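Long-range contact in Alpha/beta hydrolase (Xanthomonas campestris pv. campestris, PDB 2QJW), which is of uncharacterized function but is probably a hydrolase of the alpha/beta superfamily: residues L60-T71 / I87-P96. Residues are numbered along the deposited sequence; the frame is centred on the assembly and turned at random.
Sequences LQRLLEIARAAT and IAAQVSLQVP
This is apolar helix-to-helix packing between neighbouring helices on one face of the central parallel sheet. The axes of the short segments 60-71 and 87-92 cross at -57°, 9.5 Å apart at closest approach. Val-91 is the knob, set in a hole formed by Leu-60, Leu-63, Leu-64 and Ala-67. Its CG1 lies anti to the backbone N (chi1 167°) and meets Ala-67 CB at 3.9 Å, while CG2 rests on the backbone at Leu-60 O and Leu-64 N. Beside it, Leu-60 CD2 wedges between Ile-87 CG2, 3.5 Å away, and Gln-90 CB. Leu-63 CD2 touches both CG1 and CD1 of Ile-87. Gln-90 NE2 turns away and hydrogen-bonds to Ala-114 O.

Past the helix, Val-95 continues the packing. In the conformer given, its CG2 meets Thr-71 CG2 tip to tip at 3.6 Å and also covers one guanidinium face of Arg-68. Toward the outer side, the Gln-94 side chain crosses Leu-64 at about a right angle. Leu-64 CD2 lies 3.4 Å from Gln-94 NE2, with CD1 against CB. A water links Gln-94 OE1 to Leu-60 O, weakly at the latter.

Underneath, Leu-63 and Ala-67 touch Ile-8, and Val-91 touches Leu-78. Ile-87 also contacts the probable GxSxG nucleophile elbow. Such layering of helices over a parallel sheet, one following the probable elbow, is characteristic of the alpha/beta-hydrolase fold.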
loop_
_atom_site.group_PDB
_atom_site.type_symbol
_atom_site.label_atom_id
_atom_site.label_comp_id
_atom_site.label_asym_id
_atom_site.label_seq_id
_atom_site.Cartn_x
_atom_site.Cartn_y
_atom_site.Cartn_z
ATOM N N LEU A 60 -22.091 11.277 12.871
ATOM C CA LEU A 60 -21.619 10.279 13.784
ATOM C C LEU A 60 -22.776 9.456 14.364
ATOM O O LEU A 60 -22.686 8.230 14.473
ATOM C CB LEU A 60 -20.827 10.892 14.976
ATOM C CG LEU A 60 -19.497 11.525 14.571
ATOM C CD1 LEU A 60 -19.014 12.620 15.599
ATOM C CD2 LEU A 60 -18.458 10.487 14.390
ATOM N N GLN A 61 -23.831 10.144 14.794
ATOM C CA GLN A 61 -24.983 9.440 15.404
ATOM C C GLN A 61 -25.688 8.572 14.388
ATOM O O GLN A 61 -26.036 7.432 14.718
ATOM C CB GLN A 61 -25.961 10.442 16.014
ATOM C CG GLN A 61 -27.197 9.779 16.639
ATOM C CD GLN A 61 -26.872 8.979 17.887
ATOM O OE1 GLN A 61 -25.902 9.287 18.597
ATOM N NE2 GLN A 61 -27.684 7.960 18.176
ATOM N N ARG A 62 -25.841 9.051 13.163
ATOM C CA ARG A 62 -26.544 8.261 12.161
ATOM C C ARG A 62 -25.741 6.987 11.848
ATOM O O ARG A 62 -26.308 5.876 11.766
ATOM C CB ARG A 62 -26.783 9.066 10.932
ATOM C CG ARG A 62 -27.481 8.322 9.814
ATOM C CD ARG A 62 -27.872 9.169 8.674
ATOM N NE ARG A 62 -28.850 10.178 9.086
ATOM C CZ ARG A 62 -29.147 11.228 8.330
ATOM N NH1 ARG A 62 -28.621 11.367 7.124
ATOM N NH2 ARG A 62 -30.004 12.140 8.765
ATOM N N LEU A 63 -24.440 7.131 11.593
ATOM C CA LEU A 63 -23.614 5.956 11.343
ATOM C C LEU A 63 -23.584 5.006 12.525
ATOM O O LEU A 63 -23.616 3.811 12.324
ATOM C CB LEU A 63 -22.200 6.362 10.939
ATOM C CG LEU A 63 -21.279 5.224 10.576
ATOM C CD1 LEU A 63 -21.871 4.283 9.501
ATOM C CD2 LEU A 63 -19.928 5.755 10.104
ATOM N N LEU A 64 -23.500 5.525 13.774
ATOM C CA LEU A 64 -23.490 4.691 14.952
ATOM C C LEU A 64 -24.752 3.797 14.979
ATOM O O LEU A 64 -24.665 2.592 15.218
ATOM C CB LEU A 64 -23.447 5.582 16.201
ATOM C CG LEU A 64 -23.551 4.912 17.574
ATOM C CD1 LEU A 64 -22.419 3.931 17.718
ATOM C CD2 LEU A 64 -23.533 5.997 18.673
ATOM N N GLU A 65 -25.889 4.402 14.676
ATOM C CA GLU A 65 -27.150 3.672 14.728
ATOM C C GLU A 65 -27.188 2.569 13.689
ATOM O O GLU A 65 -27.613 1.437 13.964
ATOM C CB GLU A 65 -28.303 4.660 14.554
ATOM C CG GLU A 65 -28.508 5.466 15.856
ATOM C CD GLU A 65 -29.639 6.508 15.795
ATOM O OE1 GLU A 65 -30.379 6.566 14.795
ATOM O OE2 GLU A 65 -29.779 7.253 16.782
ATOM N N ILE A 66 -26.724 2.883 12.480
ATOM C CA ILE A 66 -26.667 1.925 11.420
ATOM C C ILE A 66 -25.684 0.777 11.697
ATOM O O ILE A 66 -25.947 -0.426 11.435
ATOM C CB ILE A 66 -26.326 2.644 10.070
ATOM C CG1 ILE A 66 -27.486 3.574 9.656
ATOM C CG2 ILE A 66 -26.080 1.680 8.964
ATOM C CD1 ILE A 66 -27.165 4.521 8.446
ATOM N N ALA A 67 -24.518 1.124 12.250
ATOM C CA ALA A 67 -23.545 0.078 12.568
ATOM C C ALA A 67 -24.004 -0.817 13.680
ATOM O O ALA A 67 -23.824 -2.042 13.604
ATOM C CB ALA A 67 -22.212 0.771 12.932
ATOM N N ARG A 68 -24.569 -0.221 14.723
ATOM C CA ARG A 68 -25.077 -0.990 15.855
ATOM C C ARG A 68 -26.089 -2.002 15.366
ATOM O O ARG A 68 -25.976 -3.198 15.706
ATOM C CB ARG A 68 -25.658 0.017 16.878
ATOM C CG ARG A 68 -26.369 -0.491 18.090
ATOM C CD ARG A 68 -25.500 -1.235 18.992
ATOM N NE ARG A 68 -24.405 -0.462 19.603
ATOM C CZ ARG A 68 -23.481 -1.028 20.377
ATOM N NH1 ARG A 68 -23.514 -2.350 20.615
ATOM N NH2 ARG A 68 -22.507 -0.289 20.885
ATOM N N ALA A 69 -27.041 -1.563 14.540
ATOM C CA ALA A 69 -28.032 -2.472 13.991
ATOM C C ALA A 69 -27.387 -3.642 13.255
ATOM O O ALA A 69 -27.802 -4.809 13.352
ATOM C CB ALA A 69 -28.998 -1.698 13.031
ATOM N N ALA A 70 -26.369 -3.326 12.468
ATOM C CA ALA A 70 -25.688 -4.312 11.713
ATOM C C ALA A 70 -24.944 -5.323 12.598
ATOM O O ALA A 70 -24.900 -6.503 12.289
ATOM C CB ALA A 70 -24.686 -3.646 10.669
ATOM N N THR A 71 -24.362 -4.845 13.683
ATOM C CA THR A 71 -23.595 -5.745 14.573
ATOM C C THR A 71 -24.548 -6.678 15.296
ATOM O O THR A 71 -24.088 -7.681 15.804
ATOM C CB THR A 71 -22.704 -5.043 15.599
ATOM O OG1 THR A 71 -23.529 -4.271 16.475
ATOM C CG2 THR A 71 -21.610 -4.201 14.847
ATOM N N ILE A 87 -15.782 9.632 10.341
ATOM C CA ILE A 87 -16.868 9.100 11.193
ATOM C C ILE A 87 -16.814 7.565 11.346
ATOM O O ILE A 87 -17.179 7.021 12.382
ATOM C CB ILE A 87 -18.267 9.575 10.744
ATOM C CG1 ILE A 87 -18.629 9.121 9.336
ATOM C CG2 ILE A 87 -18.354 11.102 10.897
ATOM C CD1 ILE A 87 -20.112 9.319 9.006
ATOM N N ALA A 88 -16.304 6.861 10.331
ATOM C CA ALA A 88 -16.149 5.413 10.427
ATOM C C ALA A 88 -15.202 5.100 11.545
ATOM O O ALA A 88 -15.429 4.251 12.389
ATOM C CB ALA A 88 -15.665 4.840 9.062
ATOM N N ALA A 89 -14.076 5.808 11.587
ATOM C CA ALA A 89 -13.114 5.603 12.637
ATOM C C ALA A 89 -13.677 5.900 14.029
ATOM O O ALA A 89 -13.548 5.092 14.912
ATOM C CB ALA A 89 -11.834 6.433 12.334
ATOM N N GLN A 90 -14.356 7.000 14.183
ATOM C CA GLN A 90 -14.914 7.364 15.488
ATOM C C GLN A 90 -15.977 6.322 15.930
ATOM O O GLN A 90 -15.970 5.911 17.097
ATOM C CB GLN A 90 -15.507 8.779 15.505
ATOM C CG GLN A 90 -14.528 9.878 15.206
ATOM C CD GLN A 90 -13.438 10.020 16.258
ATOM O OE1 GLN A 90 -13.536 9.524 17.373
ATOM N NE2 GLN A 90 -12.399 10.710 15.900
ATOM N N VAL A 91 -16.791 5.868 14.974
ATOM C CA VAL A 91 -17.840 4.903 15.287
ATOM C C VAL A 91 -17.255 3.574 15.686
ATOM O O VAL A 91 -17.835 2.884 16.525
ATOM C CB VAL A 91 -18.885 4.803 14.132
ATOM C CG1 VAL A 91 -19.818 3.554 14.282
ATOM C CG2 VAL A 91 -19.661 6.124 14.088
ATOM N N SER A 92 -16.071 3.184 15.167
ATOM C CA SER A 92 -15.480 1.919 15.566
ATOM C C SER A 92 -15.169 1.846 17.073
ATOM O O SER A 92 -15.034 0.758 17.593
ATOM C CB SER A 92 -14.187 1.614 14.797
ATOM O OG SER A 92 -13.112 2.468 15.159
ATOM N N LEU A 93 -15.028 3.014 17.698
ATOM C CA LEU A 93 -14.772 3.212 19.123
ATOM C C LEU A 93 -16.012 2.913 19.962
ATOM O O LEU A 93 -15.864 2.689 21.176
ATOM C CB LEU A 93 -14.345 4.646 19.413
ATOM C CG LEU A 93 -13.136 5.346 18.707
ATOM C CD1 LEU A 93 -13.143 6.875 18.908
ATOM C CD2 LEU A 93 -11.894 4.764 19.205
ATOM N N GLN A 94 -17.178 2.862 19.310
ATOM C CA GLN A 94 -18.476 2.700 19.980
ATOM C C GLN A 94 -19.268 1.444 19.691
ATOM O O GLN A 94 -20.260 1.196 20.382
ATOM C CB GLN A 94 -19.320 3.934 19.577
ATOM C CG GLN A 94 -18.734 5.202 20.145
ATOM C CD GLN A 94 -19.744 6.359 20.188
ATOM O OE1 GLN A 94 -19.505 7.413 19.629
ATOM N NE2 GLN A 94 -20.888 6.129 20.825
ATOM N N VAL A 95 -18.870 0.685 18.670
ATOM C CA VAL A 95 -19.508 -0.535 18.268
ATOM C C VAL A 95 -18.420 -1.596 17.997
ATOM O O VAL A 95 -17.305 -1.247 17.644
ATOM C CB VAL A 95 -20.427 -0.314 17.000
ATOM C CG1 VAL A 95 -19.634 -0.345 15.685
ATOM C CG2 VAL A 95 -21.536 -1.331 16.955
ATOM N N PRO A 96 -18.699 -2.882 18.194
ATOM C CA PRO A 96 -17.620 -3.844 17.852
ATOM C C PRO A 96 -17.493 -3.897 16.329
ATOM O O PRO A 96 -18.443 -4.247 15.626
ATOM C CB PRO A 96 -18.076 -5.146 18.480
ATOM C CG PRO A 96 -19.522 -5.023 18.678
ATOM C CD PRO A 96 -19.870 -3.584 18.784
HETATM O O HOH W 1 -21.303 8.340 17.190
#